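Hemoglobin-like protein (Methylacidiphilum infernorum, PDB 4NK2) binds heme as a group II truncated hemoglobin and probably binds or carries oxygen. Local coordinates at residues A[168-173]-A[177-182]; A[136-141]-A[164-169]. All blocks are in the same frame, centred on the assembly; numbering follows the deposited sequence.

Interaction 1: residues A[168-173]-A[177-182]; sequences RMINRR and EPPRRV. With HEM (protoporphyrin IX containing Fe), chain C.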
loop_
_atom_site.group_PDB
_atom_site.type_symbol
_atom_site.label_atom_id
_atom_site.label_comp_id
_atom_site.label_asym_id
_atom_site.label_seq_id
_atom_site.Cartn_x
_atom_site.Cartn_y
_atom_site.Cartn_z
ATOM N N ARG A 168 -8.222 -6.963 1.663
ATOM C CA ARG A 168 -7.821 -6.682 0.285
ATOM C C ARG A 168 -8.162 -5.280 -0.172
ATOM O O ARG A 168 -7.789 -4.880 -1.278
ATOM C CB ARG A 168 -8.487 -7.674 -0.659
ATOM C CG ARG A 168 -8.439 -9.079 -0.136
ATOM C CD ARG A 168 -8.783 -10.087 -1.206
ATOM N NE ARG A 168 -8.452 -11.426 -0.734
ATOM C CZ ARG A 168 -8.193 -12.456 -1.528
ATOM N NH1 ARG A 168 -8.226 -12.302 -2.845
ATOM N NH2 ARG A 168 -7.892 -13.631 -0.998
ATOM N N MET A 169 -8.880 -4.524 0.652
ATOM C CA MET A 169 -9.149 -3.129 0.281
ATOM C C MET A 169 -8.009 -2.205 0.719
ATOM O O MET A 169 -7.913 -1.062 0.256
ATOM C CB MET A 169 -10.457 -2.660 0.901
ATOM C CG MET A 169 -11.635 -3.600 0.611
ATOM S SD MET A 169 -11.775 -3.912 -1.162
ATOM C CE MET A 169 -12.327 -5.603 -0.988
ATOM N N ILE A 170 -7.156 -2.689 1.623
ATOM C CA ILE A 170 -6.112 -1.833 2.197
ATOM C C ILE A 170 -5.113 -1.467 1.101
ATOM O O ILE A 170 -4.516 -2.352 0.469
ATOM C CB ILE A 170 -5.338 -2.523 3.343
ATOM C CG1 ILE A 170 -6.258 -2.769 4.549
ATOM C CG2 ILE A 170 -4.139 -1.661 3.753
ATOM C CD1 ILE A 170 -5.593 -3.569 5.667
ATOM N N ASN A 171 -4.935 -0.174 0.872
ATOM C CA ASN A 171 -4.035 0.274 -0.192
ATOM C C ASN A 171 -2.973 1.268 0.275
ATOM O O ASN A 171 -2.117 1.708 -0.516
ATOM C CB ASN A 171 -4.838 0.841 -1.365
ATOM C CG ASN A 171 -5.736 1.984 -0.955
ATOM O OD1 ASN A 171 -5.345 2.831 -0.140
ATOM N ND2 ASN A 171 -6.952 2.022 -1.512
ATOM N N ARG A 172 -3.016 1.607 1.561
ATOM C CA ARG A 172 -1.982 2.449 2.170
ATOM C C ARG A 172 -1.390 1.703 3.355
ATOM O O ARG A 172 -2.100 1.377 4.323
ATOM C CB ARG A 172 -2.573 3.778 2.628
ATOM C CG ARG A 172 -1.569 4.704 3.351
ATOM C CD ARG A 172 -0.456 5.184 2.410
ATOM N NE ARG A 172 0.135 6.463 2.814
ATOM C CZ ARG A 172 1.240 6.586 3.546
ATOM N NH1 ARG A 172 1.893 5.503 3.969
ATOM N NH2 ARG A 172 1.698 7.796 3.842
ATOM N N ARG A 173 -0.099 1.398 3.282
ATOM C CA ARG A 173 0.555 0.686 4.382
ATOM C C ARG A 173 1.293 1.687 5.267
ATOM O O ARG A 173 1.870 2.658 4.763
ATOM C CB ARG A 173 1.494 -0.390 3.839
ATOM C CG ARG A 173 0.759 -1.585 3.275
ATOM C CD ARG A 173 0.180 -2.414 4.435
ATOM N NE ARG A 173 1.152 -3.393 4.920
ATOM C CZ ARG A 173 1.187 -3.873 6.160
ATOM N NH1 ARG A 173 0.319 -3.445 7.075
ATOM N NH2 ARG A 173 2.104 -4.772 6.490
ATOM N N GLU A 177 3.856 -4.573 10.325
ATOM C CA GLU A 177 2.997 -5.633 10.849
ATOM C C GLU A 177 1.887 -5.977 9.882
ATOM O O GLU A 177 1.446 -5.127 9.151
ATOM C CB GLU A 177 2.363 -5.190 12.153
ATOM C CG GLU A 177 3.332 -4.670 13.157
ATOM C CD GLU A 177 3.968 -5.772 13.963
ATOM O OE1 GLU A 177 4.109 -5.591 15.189
ATOM O OE2 GLU A 177 4.316 -6.818 13.385
ATOM N N PRO A 178 1.411 -7.214 9.891
ATOM C CA PRO A 178 0.278 -7.551 9.012
ATOM C C PRO A 178 -1.042 -7.005 9.564
ATOM O O PRO A 178 -1.138 -6.788 10.774
ATOM C CB PRO A 178 0.261 -9.081 9.028
ATOM C CG PRO A 178 0.867 -9.446 10.361
ATOM C CD PRO A 178 1.918 -8.385 10.632
ATOM N N PRO A 179 -2.026 -6.745 8.686
ATOM C CA PRO A 179 -3.340 -6.283 9.142
ATOM C C PRO A 179 -3.890 -7.220 10.207
ATOM O O PRO A 179 -3.700 -8.442 10.138
ATOM C CB PRO A 179 -4.192 -6.357 7.871
ATOM C CG PRO A 179 -3.190 -6.065 6.770
ATOM C CD PRO A 179 -1.933 -6.780 7.212
ATOM N N ARG A 180 -4.548 -6.638 11.196
ATOM C CA ARG A 180 -5.048 -7.387 12.348
ATOM C C ARG A 180 -6.152 -8.361 11.953
ATOM O O ARG A 180 -7.063 -7.999 11.210
ATOM C CB ARG A 180 -5.591 -6.384 13.364
ATOM C CG ARG A 180 -6.300 -6.952 14.573
ATOM C CD ARG A 180 -7.108 -5.829 15.189
ATOM N NE ARG A 180 -7.690 -6.176 16.478
ATOM C CZ ARG A 180 -8.423 -5.334 17.199
ATOM N NH1 ARG A 180 -8.654 -4.108 16.746
ATOM N NH2 ARG A 180 -8.923 -5.715 18.369
ATOM N N ARG A 181 -6.080 -9.596 12.446
ATOM C CA ARG A 181 -7.186 -10.531 12.252
ATOM C C ARG A 181 -8.168 -10.391 13.414
ATOM O O ARG A 181 -7.760 -10.254 14.574
ATOM C CB ARG A 181 -6.677 -11.972 12.159
ATOM C CG ARG A 181 -5.733 -12.239 10.986
ATOM C CD ARG A 181 -6.251 -11.606 9.696
ATOM N NE ARG A 181 -7.557 -12.134 9.272
ATOM C CZ ARG A 181 -7.727 -13.335 8.724
ATOM N NH1 ARG A 181 -6.682 -14.140 8.571
ATOM N NH2 ARG A 181 -8.935 -13.741 8.344
ATOM N N VAL A 182 -9.464 -10.404 13.108
ATOM C CA VAL A 182 -10.491 -10.369 14.142
ATOM C C VAL A 182 -11.399 -11.586 13.978
ATOM O O VAL A 182 -12.421 -11.514 13.306
ATOM C CB VAL A 182 -11.326 -9.073 14.070
ATOM C CG1 VAL A 182 -12.304 -8.994 15.247
ATOM C CG2 VAL A 182 -10.415 -7.852 14.068
HETATM C CHA HEM C . -17.288 2.201 -2.012
HETATM C CHB HEM C . -14.736 2.946 2.028
HETATM C CHC HEM C . -14.187 -1.875 2.530
HETATM C CHD HEM C . -18.112 -2.298 -0.331
HETATM C C1A HEM C . -16.577 2.846 -1.031
HETATM C C2A HEM C . -16.243 4.268 -0.976
HETATM C C3A HEM C . -15.534 4.453 0.157
HETATM C C4A HEM C . -15.395 3.173 0.837
HETATM C CMA HEM C . -14.951 5.776 0.705
HETATM C CAA HEM C . -16.636 5.336 -2.038
HETATM C CBA HEM C . -15.436 5.493 -2.996
HETATM C CGA HEM C . -15.617 6.470 -4.153
HETATM O O1A HEM C . -14.682 7.280 -4.416
HETATM O O2A HEM C . -16.672 6.462 -4.845
HETATM C C1B HEM C . -14.265 1.725 2.486
HETATM C C2B HEM C . -13.263 1.500 3.516
HETATM C C3B HEM C . -13.109 0.170 3.656
HETATM C C4B HEM C . -14.006 -0.509 2.727
HETATM C CMB HEM C . -12.516 2.578 4.329
HETATM C CAB HEM C . -12.134 -0.494 4.647
HETATM C CBB HEM C . -11.828 -1.789 4.505
HETATM C C1C HEM C . -15.244 -2.433 1.835
HETATM C C2C HEM C . -15.648 -3.832 1.794
HETATM C C3C HEM C . -16.727 -3.937 0.993
HETATM C C4C HEM C . -17.059 -2.611 0.506
HETATM C CMC HEM C . -14.933 -4.991 2.525
HETATM C CAC HEM C . -17.535 -5.207 0.639
HETATM C CBC HEM C . -17.473 -6.311 1.396
HETATM C C1D HEM C . -18.195 -1.194 -1.147
HETATM C C2D HEM C . -18.988 -1.072 -2.362
HETATM C C3D HEM C . -18.729 0.340 -2.865
HETATM C C4D HEM C . -17.803 0.928 -1.925
HETATM C CMD HEM C . -19.924 -2.116 -3.019
HETATM C CAD HEM C . -19.312 0.982 -4.144
HETATM C CBD HEM C . -18.436 0.520 -5.312
HETATM C CGD HEM C . -18.993 1.145 -6.571
HETATM O O1D HEM C . -18.833 2.376 -6.744
HETATM O O2D HEM C . -19.607 0.411 -7.391
HETATM N NA HEM C . -16.049 2.222 0.083
HETATM N NB HEM C . -14.685 0.479 2.045
HETATM N NC HEM C . -16.141 -1.734 1.038
HETATM N ND HEM C . -17.520 -0.003 -0.932
HETATM FE FE HEM C . -16.027 0.207 0.509
#
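Two bends in the Arg-173 chain, at chi2 (-73°) and chi3 (-88°), curl its guanidinium round to the backbone of Glu-177. Ile-170 has CG1 anti to the carbonyl carbon (chi1 -66°), which sends CD1 to the ring of Pro-179. The arginine holds one carbonyl oxygen end-on with two nitrogens. NH1 to Glu-177 O is 2.9 Å and runs nearly along the C=O axis. NH2 to Glu-177 O is 2.8 Å, but this donor stands above the carbonyl plane. Glu-177 O itself lies in the guanidinium plane. The two bonds help to fix the rotation of the flat group. Pro-179 CD sits over one face of it, 4.0 Å from NH1 of Arg-173.

These residues belong to the loop that follows helix 155-165 of the truncated globin fold and leads to helix 184-192. The chain turns back on itself here, with three residues between the two segments. Arg-173 is further held by salt bridges from NE to Asp-41 and from NH1 to Glu-131. The two carboxylates probably offset the charge of the buried guanidinium.

The rest of the contact is apolar. Ile-170 CD1 meets Pro-179 CG at 3.6 Å, and the side chains cross at a slant. Phe-42 of strand 35-48 also packs on Pro-179, and Arg-134 of helix 131-147 touches both Ile-170 and Pro-179. On the heme side of the same loop, Met-169 CG lies 3.6 Å from the heme carbon CHC. Arg-172 reaches the second subunit, where its NH2 is hydrogen-bonded to Phe-125 O and Thr-128 OG1 of that chain.

Interaction 2: residues A[136-141]-A[164-169]; sequences IWLACY and SFSIRM. With HEM (protoporphyrin IX containing Fe), chain C.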
loop_
_atom_site.group_PDB
_atom_site.type_symbol
_atom_site.label_atom_id
_atom_site.label_comp_id
_atom_site.label_asym_id
_atom_site.label_seq_id
_atom_site.Cartn_x
_atom_site.Cartn_y
_atom_site.Cartn_z
ATOM N N ILE A 136 -11.489 0.491 11.869
ATOM C CA ILE A 136 -12.637 1.339 12.191
ATOM C C ILE A 136 -13.866 0.958 11.358
ATOM O O ILE A 136 -14.974 0.880 11.880
ATOM C CB ILE A 136 -12.307 2.838 12.001
ATOM C CG1 ILE A 136 -11.299 3.311 13.060
ATOM C CG2 ILE A 136 -13.579 3.676 12.060
ATOM C CD1 ILE A 136 -10.736 4.718 12.753
ATOM N N TRP A 137 -13.677 0.712 10.064
ATOM C CA TRP A 137 -14.773 0.261 9.200
ATOM C C TRP A 137 -15.382 -1.031 9.763
ATOM O O TRP A 137 -16.606 -1.185 9.807
ATOM C CB TRP A 137 -14.227 0.045 7.785
ATOM C CG TRP A 137 -15.207 -0.351 6.682
ATOM C CD1 TRP A 137 -15.795 0.480 5.762
ATOM C CD2 TRP A 137 -15.617 -1.682 6.334
ATOM N NE1 TRP A 137 -16.568 -0.251 4.886
ATOM C CE2 TRP A 137 -16.477 -1.580 5.216
ATOM C CE3 TRP A 137 -15.357 -2.948 6.875
ATOM C CZ2 TRP A 137 -17.077 -2.695 4.629
ATOM C CZ3 TRP A 137 -15.946 -4.060 6.286
ATOM C CH2 TRP A 137 -16.804 -3.925 5.181
ATOM N N LEU A 138 -14.530 -1.950 10.207
ATOM C CA LEU A 138 -14.998 -3.199 10.823
ATOM C C LEU A 138 -15.734 -2.993 12.148
ATOM O O LEU A 138 -16.760 -3.638 12.400
ATOM C CB LEU A 138 -13.822 -4.169 11.022
ATOM C CG LEU A 138 -13.373 -4.916 9.763
ATOM C CD1 LEU A 138 -12.168 -5.798 10.042
ATOM C CD2 LEU A 138 -14.527 -5.777 9.209
ATOM N N ALA A 139 -15.223 -2.121 13.013
ATOM C CA ALA A 139 -15.886 -1.912 14.305
ATOM C C ALA A 139 -17.251 -1.289 14.094
ATOM O O ALA A 139 -18.199 -1.564 14.841
ATOM C CB ALA A 139 -15.044 -1.045 15.213
ATOM N N CYS A 140 -17.349 -0.427 13.088
ATOM C CA CYS A 140 -18.638 0.138 12.722
ATOM C C CYS A 140 -19.594 -0.949 12.248
ATOM O O CYS A 140 -20.808 -0.829 12.426
ATOM C CB CYS A 140 -18.482 1.185 11.619
ATOM S SG CYS A 140 -17.749 2.732 12.208
ATOM N N TYR A 141 -19.063 -1.985 11.604
ATOM C CA TYR A 141 -19.924 -3.049 11.094
ATOM C C TYR A 141 -20.359 -3.966 12.230
ATOM O O TYR A 141 -21.520 -4.408 12.279
ATOM C CB TYR A 141 -19.211 -3.849 10.009
ATOM C CG TYR A 141 -20.011 -3.973 8.741
ATOM C CD1 TYR A 141 -19.444 -3.667 7.514
ATOM C CD2 TYR A 141 -21.327 -4.423 8.767
ATOM C CE1 TYR A 141 -20.158 -3.789 6.340
ATOM C CE2 TYR A 141 -22.055 -4.545 7.592
ATOM C CZ TYR A 141 -21.460 -4.222 6.384
ATOM O OH TYR A 141 -22.167 -4.334 5.199
ATOM N N SER A 164 -12.309 -10.804 6.457
ATOM C CA SER A 164 -11.222 -11.197 5.566
ATOM C C SER A 164 -11.205 -10.386 4.277
ATOM O O SER A 164 -10.142 -9.966 3.831
ATOM C CB SER A 164 -11.263 -12.692 5.250
ATOM O OG SER A 164 -10.223 -13.007 4.339
ATOM N N PHE A 165 -12.376 -10.176 3.676
ATOM C CA PHE A 165 -12.446 -9.484 2.391
ATOM C C PHE A 165 -11.911 -8.066 2.536
ATOM O O PHE A 165 -11.275 -7.530 1.622
ATOM C CB PHE A 165 -13.892 -9.440 1.888
ATOM C CG PHE A 165 -14.026 -9.050 0.433
ATOM C CD1 PHE A 165 -13.031 -9.360 -0.486
ATOM C CD2 PHE A 165 -15.161 -8.389 -0.018
ATOM C CE1 PHE A 165 -13.168 -9.013 -1.831
ATOM C CE2 PHE A 165 -15.298 -8.033 -1.363
ATOM C CZ PHE A 165 -14.301 -8.343 -2.263
ATOM N N SER A 166 -12.168 -7.453 3.691
ATOM C CA SER A 166 -11.738 -6.077 3.934
ATOM C C SER A 166 -10.217 -5.938 3.881
ATOM O O SER A 166 -9.690 -4.859 3.591
ATOM C CB SER A 166 -12.280 -5.555 5.273
ATOM O OG SER A 166 -11.877 -6.362 6.379
ATOM N N ILE A 167 -9.492 -7.015 4.152
ATOM C CA ILE A 167 -8.029 -6.906 4.101
ATOM C C ILE A 167 -7.539 -6.490 2.703
ATOM O O ILE A 167 -6.548 -5.764 2.576
ATOM C CB ILE A 167 -7.352 -8.212 4.519
ATOM C CG1 ILE A 167 -7.686 -8.524 5.987
ATOM C CG2 ILE A 167 -5.859 -8.098 4.350
ATOM C CD1 ILE A 167 -7.168 -9.882 6.451
ATOM N N ARG A 168 -8.222 -6.963 1.663
ATOM C CA ARG A 168 -7.821 -6.682 0.285
ATOM C C ARG A 168 -8.162 -5.280 -0.172
ATOM O O ARG A 168 -7.789 -4.880 -1.278
ATOM C CB ARG A 168 -8.487 -7.674 -0.659
ATOM C CG ARG A 168 -8.439 -9.079 -0.136
ATOM C CD ARG A 168 -8.783 -10.087 -1.206
ATOM N NE ARG A 168 -8.452 -11.426 -0.734
ATOM C CZ ARG A 168 -8.193 -12.456 -1.528
ATOM N NH1 ARG A 168 -8.226 -12.302 -2.845
ATOM N NH2 ARG A 168 -7.892 -13.631 -0.998
ATOM N N MET A 169 -8.880 -4.524 0.652
ATOM C CA MET A 169 -9.149 -3.129 0.281
ATOM C C MET A 169 -8.009 -2.205 0.719
ATOM O O MET A 169 -7.913 -1.062 0.256
ATOM C CB MET A 169 -10.457 -2.660 0.901
ATOM C CG MET A 169 -11.635 -3.600 0.611
ATOM S SD MET A 169 -11.775 -3.912 -1.162
ATOM C CE MET A 169 -12.327 -5.603 -0.988
HETATM C CHA HEM C . -17.288 2.201 -2.012
HETATM C CHB HEM C . -14.736 2.946 2.028
HETATM C CHC HEM C . -14.187 -1.875 2.530
HETATM C CHD HEM C . -18.112 -2.298 -0.331
HETATM C C1A HEM C . -16.577 2.846 -1.031
HETATM C C2A HEM C . -16.243 4.268 -0.976
HETATM C C3A HEM C . -15.534 4.453 0.157
HETATM C C4A HEM C . -15.395 3.173 0.837
HETATM C CMA HEM C . -14.951 5.776 0.705
HETATM C CAA HEM C . -16.636 5.336 -2.038
HETATM C CBA HEM C . -15.436 5.493 -2.996
HETATM C CGA HEM C . -15.617 6.470 -4.153
HETATM O O1A HEM C . -14.682 7.280 -4.416
HETATM O O2A HEM C . -16.672 6.462 -4.845
HETATM C C1B HEM C . -14.265 1.725 2.486
HETATM C C2B HEM C . -13.263 1.500 3.516
HETATM C C3B HEM C . -13.109 0.170 3.656
HETATM C C4B HEM C . -14.006 -0.509 2.727
HETATM C CMB HEM C . -12.516 2.578 4.329
HETATM C CAB HEM C . -12.134 -0.494 4.647
HETATM C CBB HEM C . -11.828 -1.789 4.505
HETATM C C1C HEM C . -15.244 -2.433 1.835
HETATM C C2C HEM C . -15.648 -3.832 1.794
HETATM C C3C HEM C . -16.727 -3.937 0.993
HETATM C C4C HEM C . -17.059 -2.611 0.506
HETATM C CMC HEM C . -14.933 -4.991 2.525
HETATM C CAC HEM C . -17.535 -5.207 0.639
HETATM C CBC HEM C . -17.473 -6.311 1.396
HETATM C C1D HEM C . -18.195 -1.194 -1.147
HETATM C C2D HEM C . -18.988 -1.072 -2.362
HETATM C C3D HEM C . -18.729 0.340 -2.865
HETATM C C4D HEM C . -17.803 0.928 -1.925
HETATM C CMD HEM C . -19.924 -2.116 -3.019
HETATM C CAD HEM C . -19.312 0.982 -4.144
HETATM C CBD HEM C . -18.436 0.520 -5.312
HETATM C CGD HEM C . -18.993 1.145 -6.571
HETATM O O1D HEM C . -18.833 2.376 -6.744
HETATM O O2D HEM C . -19.607 0.411 -7.391
HETATM N NA HEM C . -16.049 2.222 0.083
HETATM N NB HEM C . -14.685 0.479 2.045
HETATM N NC HEM C . -16.141 -1.734 1.038
HETATM N ND HEM C . -17.520 -0.003 -0.932
HETATM FE FE HEM C . -16.027 0.207 0.509
#
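Phe-165 and Ser-166 meet the rim of the heme, at its vinyl and methyl groups, and Ser-166 also meets Trp-137 and Leu-138 of the facing helix. Phe-165 turns its ring edge to a heme vinyl, with CD2 3.4 Å from the heme atom CBC.

Ser-166 carries the contact between the segments. Its OG stands between the backbone N and the carbonyl carbon (chi1 58°) and faces the isopropyl end of Leu-138, 3.7 Å from CD1 of that residue. This meeting is van der Waals packing. The buried hydroxyl has its polar partners in Ile-162 O and Arg-134 NE. Ser-166 CB approaches the Trp-137 ring obliquely, 4.1 Å from CZ3.

The facing segment lies on helix 131-147 of the globin fold and gives the pocket Trp-137, a heme-binding residue. Its indole lies nearly parallel to the porphyrin, offset over the B and C pyrroles, with CZ2 3.4 Å from the heme atom C1C. The opposite indole face takes Tyr-141 CD1, and Leu-138 CD2 is at the edge. His-70 meets Trp-137 edge-to-face.

Ile-167 points away from residues 136-141 and packs on Pro-45 and Arg-181. Last comes Met-169, whose bent chain brings CE over the centre of one face of the Phe-165 ring. It also touches His-124, the axial ligand of the iron.

In the fold
The centres of interactions 1 and 2 are 9 Å apart, and the two share Arg-168 and Met-169. Along the chain, helix 131-147 comes first with residues 136-141. Residues 164-169 follow at the end of helix 155-165. The chain then runs straight on through 168-173 into the loop that returns as 177-182. Interaction 2 lies near the centre of the chain; interaction 1 is about 12 Å from it. Their side chains also meet: Arg-181 NE is 3.6 Å from Ile-167 CD1, and Pro-179 packs on Ile-167. Residues 177-182 thus lie against the 3-10 turn after helix 155-165, and residues 168-173 run from the heme pocket to the contact with the second subunit.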